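Long-range contacts in hypothetical sensory transduction histidine kinase (Methanosarcina mazei, PDB 3LI9), which is probably a membrane-bound sensor histidine kinase that phosphorylates a protein histidine using ATP, this chain being its extracellular sensing domain of PDC (Cache) fold: residues T188-M193 with V264-K269; V194-I199 with D229-I234; G235-I240 with T248-Y253. One frame throughout, in Å; residues are numbered along the deposited sequence.

In the fold
From the long N-terminal helix 13-48 and the larger sheet, the chain reaches the four-stranded antiparallel sheet at strand 190-194, where contact 1 opens. Residues 194-199 follow directly, and contact 2 closes when the chain comes back through helix 221-231 to residues 229-234. The next residues, 235-240, open contact 3, a hairpin closed by 248-253. Only then does strand 261-268 return to 188-193 and close contact 1, so contacts 2 and 3 lie in series within its span and none cross. Contacts 1 and 3 share the sheet, centres about 9 Å apart; Asp229 with Tyr253 ties helix 221-231 to the hairpin.

Contact 1: residues T188-M193 with V264-K269; sequences TGYAFM and VLVVPK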
ATOM      1  N   THR A 188     -11.669  21.382 -16.605  1.00 34.45           N
ATOM      2  CA  THR A 188     -10.504  21.490 -15.741  1.00 33.58           C
ATOM      3  C   THR A 188     -10.600  20.478 -14.575  1.00 30.39           C
ATOM      4  O   THR A 188      -9.907  20.626 -13.584  1.00 30.48           O
ATOM      5  CB  THR A 188     -10.375  22.890 -15.129  1.00 33.70           C
ATOM      6  OG1 THR A 188     -11.557  23.193 -14.386  1.00 34.59           O
ATOM      7  CG2 THR A 188     -10.132  24.018 -16.220  1.00 35.08           C
ATOM      8  N   GLY A 189     -11.505  19.521 -14.684  1.00 27.32           N
ATOM      9  CA  GLY A 189     -11.661  18.515 -13.613  1.00 24.10           C
ATOM     10  C   GLY A 189     -10.442  17.603 -13.595  1.00 22.43           C
ATOM     11  O   GLY A 189      -9.818  17.366 -14.631  1.00 22.69           O
ATOM     12  N   TYR A 190     -10.115  17.062 -12.429  1.00 19.04           N
ATOM     13  CA  TYR A 190      -8.903  16.200 -12.353  1.00 17.38           C
ATOM     14  C   TYR A 190      -9.154  15.205 -11.229  1.00 16.36           C
ATOM     15  O   TYR A 190     -10.260  15.127 -10.684  1.00 15.69           O
ATOM     16  CB  TYR A 190      -7.680  17.054 -12.040  1.00 17.59           C
ATOM     17  CG  TYR A 190      -7.745  17.829 -10.715  1.00 16.57           C
ATOM     18  CD1 TYR A 190      -7.162  17.334  -9.538  1.00 16.60           C
ATOM     19  CD2 TYR A 190      -8.372  19.128 -10.635  1.00 20.86           C
ATOM     20  CE1 TYR A 190      -7.197  18.043  -8.341  1.00 20.16           C
ATOM     21  CE2 TYR A 190      -8.418  19.832  -9.413  1.00 24.47           C
ATOM     22  CZ  TYR A 190      -7.824  19.287  -8.296  1.00 24.78           C
ATOM     23  OH  TYR A 190      -7.857  19.964  -7.114  1.00 28.38           O
ATOM     24  N   ALA A 191      -8.128  14.396 -10.905  1.00 14.91           N
ATOM     25  CA  ALA A 191      -8.380  13.283  -9.986  1.00 15.34           C
ATOM     26  C   ALA A 191      -7.097  13.093  -9.212  1.00 16.06           C
ATOM     27  O   ALA A 191      -5.999  13.465  -9.689  1.00 14.62           O
ATOM     28  CB  ALA A 191      -8.598  12.002 -10.813  1.00 15.96           C
ATOM     29  N   PHE A 192      -7.213  12.511  -8.029  1.00 13.98           N
ATOM     30  CA  PHE A 192      -5.986  12.058  -7.293  1.00 14.78           C
ATOM     31  C   PHE A 192      -6.378  10.906  -6.342  1.00 15.06           C
ATOM     32  O   PHE A 192      -7.541  10.671  -6.105  1.00 14.57           O
ATOM     33  CB  PHE A 192      -5.334  13.219  -6.479  1.00 14.46           C
ATOM     34  CG  PHE A 192      -6.248  13.860  -5.492  1.00 15.69           C
ATOM     35  CD1 PHE A 192      -6.421  13.335  -4.194  1.00 16.89           C
ATOM     36  CD2 PHE A 192      -6.894  15.020  -5.835  1.00 20.36           C
ATOM     37  CE1 PHE A 192      -7.316  13.996  -3.238  1.00 18.19           C
ATOM     38  CE2 PHE A 192      -7.745  15.659  -4.899  1.00 18.36           C
ATOM     39  CZ  PHE A 192      -7.952  15.157  -3.645  1.00 17.65           C
HETATM   40  N   MSE A 193      -5.408  10.159  -5.842  1.00 14.29           N
HETATM   41  CA  MSE A 193      -5.712   9.075  -4.915  1.00 13.96           C
HETATM   42  C   MSE A 193      -5.151   9.442  -3.565  1.00 13.24           C
HETATM   43  O   MSE A 193      -4.122  10.129  -3.486  1.00 13.66           O
HETATM   44  CB  MSE A 193      -5.050   7.744  -5.369  1.00 12.54           C
HETATM   45  CG  MSE A 193      -5.739   7.197  -6.497  1.00 19.31           C
HETATM   46 SE   MSE A 193      -6.845   5.660  -5.775  1.00 31.17          SE
HETATM   47  CE  MSE A 193      -5.274   4.702  -5.859  1.00  9.76           C
ATOM     48  N   VAL A 264     -10.353  10.107  -5.675  1.00 13.37           N
ATOM     49  CA  VAL A 264     -11.076  11.387  -5.563  1.00 15.18           C
ATOM     50  C   VAL A 264     -11.112  12.081  -6.915  1.00 16.08           C
ATOM     51  O   VAL A 264     -10.083  12.247  -7.609  1.00 16.10           O
ATOM     52  CB  VAL A 264     -10.403  12.308  -4.509  1.00 13.10           C
ATOM     53  CG1 VAL A 264     -11.248  13.585  -4.310  1.00 14.07           C
ATOM     54  CG2 VAL A 264     -10.236  11.600  -3.206  1.00 14.94           C
ATOM     55  N   LEU A 265     -12.300  12.476  -7.340  1.00 16.59           N
ATOM     56  CA  LEU A 265     -12.426  13.277  -8.539  1.00 18.17           C
ATOM     57  C   LEU A 265     -12.837  14.687  -8.104  1.00 20.98           C
ATOM     58  O   LEU A 265     -13.758  14.836  -7.248  1.00 20.24           O
ATOM     59  CB  LEU A 265     -13.596  12.790  -9.413  1.00 22.00           C
ATOM     60  CG  LEU A 265     -13.488  11.776 -10.493  1.00 26.59           C
ATOM     61  CD1 LEU A 265     -14.882  11.647 -11.179  1.00 27.29           C
ATOM     62  CD2 LEU A 265     -12.366  12.078 -11.480  1.00 26.14           C
ATOM     63  N   VAL A 266     -12.170  15.692  -8.665  1.00 19.53           N
ATOM     64  CA  VAL A 266     -12.461  17.077  -8.261  1.00 21.53           C
ATOM     65  C   VAL A 266     -13.044  17.769  -9.512  1.00 22.24           C
ATOM     66  O   VAL A 266     -12.416  17.797 -10.561  1.00 22.67           O
ATOM     67  CB  VAL A 266     -11.198  17.826  -7.790  1.00 20.55           C
ATOM     68  CG1 VAL A 266     -11.490  19.305  -7.502  1.00 21.91           C
ATOM     69  CG2 VAL A 266     -10.595  17.167  -6.531  1.00 21.51           C
ATOM     70  N   VAL A 267     -14.293  18.231  -9.402  1.00 22.19           N
ATOM     71  CA  VAL A 267     -15.017  18.716 -10.558  1.00 23.92           C
ATOM     72  C   VAL A 267     -15.601  20.104 -10.214  1.00 23.85           C
ATOM     73  O   VAL A 267     -16.315  20.229  -9.214  1.00 24.76           O
ATOM     74  CB  VAL A 267     -16.260  17.864 -10.810  1.00 22.78           C
ATOM     75  CG1 VAL A 267     -16.916  18.326 -12.062  1.00 28.17           C
ATOM     76  CG2 VAL A 267     -15.932  16.368 -10.982  1.00 27.15           C
ATOM     77  N   PRO A 268     -15.314  21.080 -11.053  1.00 27.25           N
ATOM     78  CA  PRO A 268     -15.873  22.422 -10.908  1.00 27.54           C
ATOM     79  C   PRO A 268     -17.375  22.321 -11.185  1.00 28.65           C
ATOM     80  O   PRO A 268     -17.778  21.853 -12.266  1.00 28.21           O
ATOM     81  CB  PRO A 268     -15.183  23.202 -12.017  1.00 28.78           C
ATOM     82  CG  PRO A 268     -13.967  22.425 -12.343  1.00 30.58           C
ATOM     83  CD  PRO A 268     -14.406  20.998 -12.201  1.00 27.02           C
ATOM     84  N   LYS A 269     -18.183  22.713 -10.212  1.00 29.21           N
ATOM     85  CA  LYS A 269     -19.609  22.519 -10.305  1.00 31.71           C
ATOM     86  C   LYS A 269     -20.196  23.184 -11.527  1.00 33.32           C
ATOM     87  O   LYS A 269     -21.045  22.599 -12.223  1.00 33.17           O
ATOM     88  CB  LYS A 269     -20.290  23.057  -9.060  1.00 31.75           C
ATOM     89  CG  LYS A 269     -21.828  22.884  -9.063  1.00 32.52           C
ATOM     90  CD  LYS A 269     -22.358  23.095  -7.616  1.00 30.83           C
ATOM     91  CE  LYS A 269     -23.842  22.695  -7.482  1.00 30.78           C
ATOM     92  NZ  LYS A 269     -24.373  22.863  -6.049  1.00 32.69           N
TER
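Val266 fits beneath the ring of Tyr190 and reaches as far as Phe192. Its CB lies over one face of the tyrosine ring, 3.9 Å from the centroid and offset toward the rim, a CH-pi contact. CG1, anti to the backbone N (chi1 174°), touches Tyr190 CE2 at 3.7 Å and comes equally near the hydroxyl oxygen. CG2 meets Phe192 CE2 at 3.6 Å, so one valine bridges two aromatic rings. At the next hydrogen-bonded pair Val264 repeats the arrangement: its CB sits over a face of the Phe192 ring, 4.0 Å from the centroid. In both aromatics CG lies between the backbone N and the carbonyl carbon, chi1 60° in Tyr190, which starts each ring off toward the side where its valine lies. The strands run antiparallel, at 155°, and the hydrogen-bonded pairs Tyr190-Val266 and Phe192-Val264 carry two backbone bonds each; the straightest runs from Val266 N to Tyr190 O, 2.8 Å. Between them Ala191 faces Leu265 in a non-hydrogen-bonded pair, CB to CD2 3.8 Å. Near the other end of the contact, Thr188 OG1 rests on Pro268 CG and is hydrogen-bonded to Glu271 of the following helix. Strand 190-194 is an outer strand of the sheet; on the other side of strand 261-268 lies strand 248-256, where Val264 meets Met251 and Tyr253, while Leu265 and Met193, a selenomethionine, pack on helix 13-48.

Contact 2: residues V194-I199 with D229-I234; sequences VSNTGI and DIREGI
Asn196 reaches across to Arg231 and the last turn of helix 221-231. With CG anti to the backbone N (chi1 -177°), its amide group comes beside the carbonyl end of that turn, CG lying 3.6 Å from Arg231 O. The amide also meets the arginine side chain, whose guanidinium plane is turned 77° from its own. An alanine here would lack the amide, which would probably deprive the helix end of this polar neighbour and leave the Arg231 guanidinium freer to turn. Behind the asparagine the backbones meet through a CA-H...O contact, Arg231 CA to Asn196 O, 3.3 Å. Ile230 fills the buried side: its CG2 lies 3.7 Å from Ser195 O, and its CD1 meets Val194 CG2 at 4.0 Å, the two side chains crossing at about a right angle. In the second shell, residues Ser195 to Gly198 form a type I turn closed by Gly198 N to Ser195 O, 2.9 Å, and Ser195 OG accepts a bond from Ile199 N. Glu141 OE1 receives hydrogen bonds from both Ser195 OG and Thr197 OG1, pinning the turn from outside. On the helix side Gly233 has positive phi, and its N bonds back to Ile230 O at 3.0 Å, while Ile234 N reaches Asp229 O. This is a Schellman motif, and the contact sets a beta turn leaving the first strand of the sheet against such a helix C terminus within the Cache domain.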
ATOM      1  N   VAL A 194      -5.810   8.985  -2.499  1.00 12.70           N
ATOM      2  CA  VAL A 194      -5.282   9.141  -1.140  1.00 11.30           C
ATOM      3  C   VAL A 194      -5.251   7.816  -0.401  1.00 11.98           C
ATOM      4  O   VAL A 194      -6.002   6.881  -0.764  1.00 12.85           O
ATOM      5  CB  VAL A 194      -6.050  10.208  -0.274  1.00 12.53           C
ATOM      6  CG1 VAL A 194      -5.984  11.622  -0.989  1.00 13.05           C
ATOM      7  CG2 VAL A 194      -7.511   9.806  -0.082  1.00 14.11           C
ATOM      8  N   SER A 195      -4.447   7.760   0.643  1.00 12.37           N
ATOM      9  CA  SER A 195      -4.430   6.564   1.475  1.00 13.32           C
ATOM     10  C   SER A 195      -5.644   6.609   2.488  1.00 13.32           C
ATOM     11  O   SER A 195      -6.435   7.576   2.498  1.00 14.29           O
ATOM     12  CB  SER A 195      -3.123   6.509   2.262  1.00 15.23           C
ATOM     13  OG  SER A 195      -3.156   7.546   3.245  1.00 14.91           O
ATOM     14  N   ASN A 196      -5.725   5.588   3.319  1.00 12.78           N
ATOM     15  CA  ASN A 196      -6.823   5.494   4.265  1.00 13.93           C
ATOM     16  C   ASN A 196      -6.780   6.690   5.263  1.00 14.47           C
ATOM     17  O   ASN A 196      -7.834   7.185   5.689  1.00 16.88           O
ATOM     18  CB  ASN A 196      -6.733   4.204   5.056  1.00 14.72           C
ATOM     19  CG  ASN A 196      -7.920   4.053   6.002  1.00 16.42           C
ATOM     20  OD1 ASN A 196      -9.088   4.009   5.552  1.00 18.37           O
ATOM     21  ND2 ASN A 196      -7.633   4.000   7.243  1.00 12.18           N
ATOM     22  N   THR A 197      -5.590   7.180   5.565  1.00 14.73           N
ATOM     23  CA  THR A 197      -5.494   8.357   6.467  1.00 16.86           C
ATOM     24  C   THR A 197      -5.417   9.655   5.673  1.00 16.79           C
ATOM     25  O   THR A 197      -5.115  10.691   6.239  1.00 17.51           O
ATOM     26  CB  THR A 197      -4.284   8.258   7.423  1.00 17.58           C
ATOM     27  OG1 THR A 197      -3.040   8.156   6.663  1.00 19.29           O
ATOM     28  CG2 THR A 197      -4.415   7.019   8.352  1.00 19.87           C
ATOM     29  N   GLY A 198      -5.745   9.623   4.374  1.00 14.73           N
ATOM     30  CA  GLY A 198      -5.924  10.829   3.615  1.00 15.98           C
ATOM     31  C   GLY A 198      -4.631  11.376   3.026  1.00 14.71           C
ATOM     32  O   GLY A 198      -4.677  12.469   2.449  1.00 15.80           O
ATOM     33  N   ILE A 199      -3.538  10.609   3.086  1.00 15.49           N
ATOM     34  CA  ILE A 199      -2.271  11.117   2.493  1.00 14.20           C
ATOM     35  C   ILE A 199      -2.292  11.025   0.966  1.00 13.92           C
ATOM     36  O   ILE A 199      -2.679   9.975   0.389  1.00 14.02           O
ATOM     37  CB  ILE A 199      -1.110  10.238   2.949  1.00 16.68           C
ATOM     38  CG1 ILE A 199      -0.983  10.266   4.486  1.00 20.51           C
ATOM     39  CG2 ILE A 199       0.199  10.719   2.313  1.00 15.66           C
ATOM     40  CD1 ILE A 199      -0.543  11.683   5.021  1.00 29.60           C
ATOM     41  N   ASP A 229     -14.712  10.414   6.317  1.00 18.05           N
ATOM     42  CA  ASP A 229     -15.427   9.378   5.516  1.00 18.37           C
ATOM     43  C   ASP A 229     -14.451   8.395   4.867  1.00 18.29           C
ATOM     44  O   ASP A 229     -14.625   7.178   4.949  1.00 17.68           O
ATOM     45  CB  ASP A 229     -16.231  10.014   4.431  1.00 18.79           C
ATOM     46  CG  ASP A 229     -17.582  10.637   4.968  1.00 23.52           C
ATOM     47  OD1 ASP A 229     -17.825  10.518   6.187  1.00 25.96           O
ATOM     48  OD2 ASP A 229     -18.333  11.166   4.137  1.00 27.62           O
ATOM     49  N   ILE A 230     -13.428   8.962   4.212  1.00 15.85           N
ATOM     50  CA  ILE A 230     -12.371   8.073   3.655  1.00 14.73           C
ATOM     51  C   ILE A 230     -11.714   7.117   4.653  1.00 14.26           C
ATOM     52  O   ILE A 230     -11.414   5.957   4.354  1.00 16.08           O
ATOM     53  CB  ILE A 230     -11.327   9.039   2.987  1.00 13.63           C
ATOM     54  CG1 ILE A 230     -11.953   9.583   1.719  1.00 16.31           C
ATOM     55  CG2 ILE A 230     -10.008   8.326   2.727  1.00 15.36           C
ATOM     56  CD1 ILE A 230     -11.217  10.825   1.072  1.00 14.38           C
ATOM     57  N   ARG A 231     -11.426   7.610   5.868  1.00 15.15           N
ATOM     58  CA  ARG A 231     -10.828   6.821   6.922  1.00 19.03           C
ATOM     59  C   ARG A 231     -11.735   5.591   7.244  1.00 17.80           C
ATOM     60  O   ARG A 231     -11.202   4.465   7.482  1.00 17.83           O
ATOM     61  CB  ARG A 231     -10.656   7.714   8.155  1.00 19.15           C
ATOM     62  CG  ARG A 231     -10.098   7.022   9.354  1.00 19.45           C
ATOM     63  CD  ARG A 231      -8.672   6.588   9.199  1.00 31.35           C
ATOM     64  NE  ARG A 231      -8.295   5.925  10.430  1.00 38.24           N
ATOM     65  CZ  ARG A 231      -8.436   4.623  10.688  1.00 39.71           C
ATOM     66  NH1 ARG A 231      -8.868   3.763   9.766  1.00 39.83           N
ATOM     67  NH2 ARG A 231      -8.074   4.160  11.872  1.00 39.07           N
ATOM     68  N   GLU A 232     -13.039   5.786   7.154  1.00 18.77           N
ATOM     69  CA  GLU A 232     -14.002   4.706   7.424  1.00 21.12           C
ATOM     70  C   GLU A 232     -14.369   3.876   6.180  1.00 20.17           C
ATOM     71  O   GLU A 232     -15.254   3.011   6.242  1.00 20.00           O
ATOM     72  CB  GLU A 232     -15.309   5.307   8.011  1.00 21.89           C
ATOM     73  CG  GLU A 232     -15.100   5.990   9.357  1.00 27.54           C
ATOM     74  CD  GLU A 232     -16.376   6.680   9.888  1.00 41.67           C
ATOM     75  OE1 GLU A 232     -16.905   7.633   9.251  1.00 47.83           O
ATOM     76  OE2 GLU A 232     -16.865   6.271  10.961  1.00 49.03           O
ATOM     77  N   GLY A 233     -13.749   4.165   5.039  1.00 19.06           N
ATOM     78  CA  GLY A 233     -14.097   3.486   3.796  1.00 17.73           C
ATOM     79  C   GLY A 233     -15.454   3.757   3.186  1.00 18.60           C
ATOM     80  O   GLY A 233     -16.042   2.870   2.544  1.00 17.80           O
ATOM     81  N   ILE A 234     -15.930   4.989   3.367  1.00 16.74           N
ATOM     82  CA  ILE A 234     -17.212   5.444   2.904  1.00 18.71           C
ATOM     83  C   ILE A 234     -17.008   6.391   1.709  1.00 16.36           C
ATOM     84  O   ILE A 234     -16.097   7.231   1.730  1.00 17.19           O
ATOM     85  CB  ILE A 234     -17.914   6.167   4.031  1.00 18.92           C
ATOM     86  CG1 ILE A 234     -18.204   5.195   5.166  1.00 22.29           C
ATOM     87  CG2 ILE A 234     -19.127   6.858   3.533  1.00 20.63           C
ATOM     88  CD1 ILE A 234     -18.730   5.923   6.389  1.00 27.13           C
TER

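Contact 3: residues G235-I240 with T248-Y253; sequences GGHVEI and TVIMFY
Tyr253 and Gly236 hold each other through backbone and ring alike. Gly236 N donates to Tyr253 O at 2.9 Å, and Tyr253 N returns a bond to Gly236 O, which also lies over a face of the phenol ring. Gly236 CA makes a CH-pi contact over that face, 4.0 Å from the ring centroid; a side chain at this glycine would run into the hydroxyl. Tyr253 has CG between the backbone N and the carbonyl carbon (chi1 46°), which turns CG toward the glycine, and the ring beyond it lies over the glycine backbone. Its OH is hydrogen-bonded to Asp229 OD2 at the end of helix 221-231 and takes a bond from a water at 2.7 Å; the same water donates to His237 O at 2.8 Å, so this outward-turned carbonyl is satisfied too. Further along, Val238 pairs with Met251 and Ile240 with Val249, two backbone bonds apiece. The two strands form a beta hairpin at the margin of the four-stranded antiparallel sheet, strand 236-241 outermost; on its far side the inner strand makes backbone bonds from Ile250 and Phe252 to Val267 and Leu265 of strand 261-268, and from Thr248 to Lys269 just after it. Against helix 221-231 lie Val238, Ile240 and Tyr253; selenomethionine Met251 shares this face, its CE touching Ile240 CD1 at 4.0 Å. On the opposite face His237 CB meets Phe252 CD1 at 3.6 Å, the two rings oblique at 45°. Next to them Glu239, its chain extended beyond CG, runs alongside Ile250 CG1, and both carboxylate oxygens find partners beyond the hairpin: OE1 in a salt bridge with Lys269 NZ, OE2 in a hydrogen bond with Tyr15 OH of helix 13-48.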
ATOM      1  N   GLY A 235     -17.827   6.192   0.685  1.00 17.68           N
ATOM      2  CA  GLY A 235     -17.880   6.980  -0.555  1.00 16.17           C
ATOM      3  C   GLY A 235     -18.842   8.157  -0.338  1.00 18.73           C
ATOM      4  O   GLY A 235     -19.764   8.069   0.476  1.00 20.02           O
ATOM      5  N   GLY A 236     -18.672   9.196  -1.097  1.00 17.22           N
ATOM      6  CA  GLY A 236     -19.555  10.368  -0.858  1.00 19.21           C
ATOM      7  C   GLY A 236     -19.066  11.511  -1.664  1.00 19.71           C
ATOM      8  O   GLY A 236     -18.235  11.389  -2.557  1.00 17.92           O
ATOM      9  N   HIS A 237     -19.676  12.681  -1.483  1.00 18.04           N
ATOM     10  CA  HIS A 237     -19.118  13.843  -2.161  1.00 18.46           C
ATOM     11  C   HIS A 237     -19.331  15.073  -1.250  1.00 19.87           C
ATOM     12  O   HIS A 237     -20.202  15.082  -0.366  1.00 19.37           O
ATOM     13  CB  HIS A 237     -19.629  14.095  -3.567  1.00 18.15           C
ATOM     14  CG  HIS A 237     -21.122  14.175  -3.682  1.00 21.11           C
ATOM     15  ND1 HIS A 237     -21.840  15.366  -3.565  1.00 26.83           N
ATOM     16  CD2 HIS A 237     -22.028  13.204  -3.916  1.00 19.34           C
ATOM     17  CE1 HIS A 237     -23.129  15.110  -3.731  1.00 20.29           C
ATOM     18  NE2 HIS A 237     -23.272  13.805  -3.949  1.00 26.39           N
ATOM     19  N   VAL A 238     -18.423  16.025  -1.347  1.00 19.09           N
ATOM     20  CA  VAL A 238     -18.580  17.317  -0.600  1.00 21.32           C
ATOM     21  C   VAL A 238     -18.526  18.460  -1.579  1.00 22.58           C
ATOM     22  O   VAL A 238     -17.891  18.370  -2.609  1.00 21.39           O
ATOM     23  CB  VAL A 238     -17.528  17.527   0.504  1.00 20.07           C
ATOM     24  CG1 VAL A 238     -17.765  16.575   1.632  1.00 21.19           C
ATOM     25  CG2 VAL A 238     -16.054  17.472  -0.100  1.00 21.89           C
ATOM     26  N   GLU A 239     -19.201  19.595  -1.269  1.00 23.50           N
ATOM     27  CA  GLU A 239     -19.173  20.765  -2.137  1.00 25.39           C
ATOM     28  C   GLU A 239     -18.450  21.883  -1.416  1.00 24.38           C
ATOM     29  O   GLU A 239     -18.715  22.109  -0.260  1.00 24.93           O
ATOM     30  CB  GLU A 239     -20.581  21.256  -2.400  1.00 27.41           C
ATOM     31  CG  GLU A 239     -21.404  20.122  -2.961  1.00 34.99           C
ATOM     32  CD  GLU A 239     -22.511  20.580  -3.893  1.00 42.11           C
ATOM     33  OE1 GLU A 239     -22.616  21.803  -4.145  1.00 45.21           O
ATOM     34  OE2 GLU A 239     -23.260  19.691  -4.376  1.00 43.83           O
ATOM     35  N   ILE A 240     -17.512  22.508  -2.097  1.00 24.90           N
ATOM     36  CA  ILE A 240     -16.602  23.463  -1.412  1.00 27.11           C
ATOM     37  C   ILE A 240     -16.609  24.786  -2.137  1.00 26.84           C
ATOM     38  O   ILE A 240     -16.279  24.846  -3.291  1.00 25.60           O
ATOM     39  CB  ILE A 240     -15.174  22.947  -1.428  1.00 28.03           C
ATOM     40  CG1 ILE A 240     -15.136  21.470  -0.960  1.00 29.70           C
ATOM     41  CG2 ILE A 240     -14.249  23.839  -0.596  1.00 30.81           C
ATOM     42  CD1 ILE A 240     -13.723  20.846  -0.988  1.00 31.43           C
ATOM     43  N   THR A 248     -17.612  26.851  -6.866  1.00 32.69           N
ATOM     44  CA  THR A 248     -17.832  25.674  -6.032  1.00 31.36           C
ATOM     45  C   THR A 248     -17.172  24.541  -6.836  1.00 29.13           C
ATOM     46  O   THR A 248     -17.213  24.529  -8.085  1.00 27.79           O
ATOM     47  CB  THR A 248     -19.351  25.436  -5.725  1.00 32.37           C
ATOM     48  OG1 THR A 248     -19.868  26.545  -4.946  1.00 34.16           O
ATOM     49  CG2 THR A 248     -19.591  24.165  -4.880  1.00 32.16           C
ATOM     50  N   VAL A 249     -16.430  23.696  -6.121  1.00 29.05           N
ATOM     51  CA  VAL A 249     -15.894  22.458  -6.750  1.00 27.81           C
ATOM     52  C   VAL A 249     -16.518  21.387  -5.907  1.00 25.88           C
ATOM     53  O   VAL A 249     -16.787  21.574  -4.719  1.00 27.04           O
ATOM     54  CB  VAL A 249     -14.296  22.260  -6.726  1.00 28.00           C
ATOM     55  CG1 VAL A 249     -13.583  23.229  -7.723  1.00 31.10           C
ATOM     56  CG2 VAL A 249     -13.748  22.413  -5.349  1.00 30.84           C
ATOM     57  N   ILE A 250     -16.770  20.243  -6.525  1.00 24.83           N
ATOM     58  CA  ILE A 250     -17.294  19.133  -5.780  1.00 22.27           C
ATOM     59  C   ILE A 250     -16.185  18.088  -5.777  1.00 20.41           C
ATOM     60  O   ILE A 250     -15.605  17.866  -6.834  1.00 21.97           O
ATOM     61  CB  ILE A 250     -18.478  18.537  -6.527  1.00 22.45           C
ATOM     62  CG1 ILE A 250     -19.570  19.621  -6.697  1.00 25.71           C
ATOM     63  CG2 ILE A 250     -19.128  17.425  -5.682  1.00 21.57           C
ATOM     64  CD1 ILE A 250     -20.446  19.304  -7.825  1.00 30.54           C
HETATM   65  N   MSE A 251     -15.927  17.499  -4.621  1.00 18.93           N
HETATM   66  CA  MSE A 251     -14.919  16.420  -4.549  1.00 18.25           C
HETATM   67  C   MSE A 251     -15.763  15.151  -4.355  1.00 17.28           C
HETATM   68  O   MSE A 251     -16.426  14.996  -3.287  1.00 17.76           O
HETATM   69  CB  MSE A 251     -13.981  16.779  -3.413  1.00 21.04           C
HETATM   70  CG  MSE A 251     -13.398  15.688  -2.642  1.00 26.95           C
HETATM   71 SE   MSE A 251     -12.095  16.415  -1.364  1.00 38.02          SE
HETATM   72  CE  MSE A 251     -11.528  17.831  -2.380  1.00 15.50           C
ATOM     73  N   PHE A 252     -15.654  14.226  -5.322  1.00 16.30           N
ATOM     74  CA  PHE A 252     -16.293  12.932  -5.244  1.00 16.29           C
ATOM     75  C   PHE A 252     -15.246  11.909  -4.795  1.00 17.40           C
ATOM     76  O   PHE A 252     -14.129  11.895  -5.367  1.00 19.74           O
ATOM     77  CB  PHE A 252     -16.804  12.484  -6.558  1.00 15.92           C
ATOM     78  CG  PHE A 252     -17.865  13.380  -7.156  1.00 16.65           C
ATOM     79  CD1 PHE A 252     -19.206  13.059  -6.964  1.00 17.07           C
ATOM     80  CD2 PHE A 252     -17.484  14.452  -7.951  1.00 17.92           C
ATOM     81  CE1 PHE A 252     -20.211  13.911  -7.576  1.00 18.12           C
ATOM     82  CE2 PHE A 252     -18.446  15.267  -8.579  1.00 22.05           C
ATOM     83  CZ  PHE A 252     -19.786  15.001  -8.359  1.00 19.16           C
ATOM     84  N   TYR A 253     -15.532  11.184  -3.729  1.00 15.78           N
ATOM     85  CA  TYR A 253     -14.497  10.236  -3.257  1.00 14.85           C
ATOM     86  C   TYR A 253     -15.153   8.859  -3.156  1.00 16.51           C
ATOM     87  O   TYR A 253     -16.300   8.716  -2.672  1.00 14.92           O
ATOM     88  CB  TYR A 253     -13.867  10.635  -1.948  1.00 15.73           C
ATOM     89  CG  TYR A 253     -14.873  11.063  -0.869  1.00 14.36           C
ATOM     90  CD1 TYR A 253     -15.377  10.151   0.042  1.00 15.90           C
ATOM     91  CD2 TYR A 253     -15.372  12.385  -0.872  1.00 17.16           C
ATOM     92  CE1 TYR A 253     -16.320  10.568   1.021  1.00 20.02           C
ATOM     93  CE2 TYR A 253     -16.329  12.789   0.071  1.00 16.73           C
ATOM     94  CZ  TYR A 253     -16.781  11.925   0.988  1.00 19.65           C
ATOM     95  OH  TYR A 253     -17.756  12.402   1.888  1.00 20.67           O
TER
HETATM   96  O   HOH W   1     -19.971  13.963   2.192  1.00 28.52           O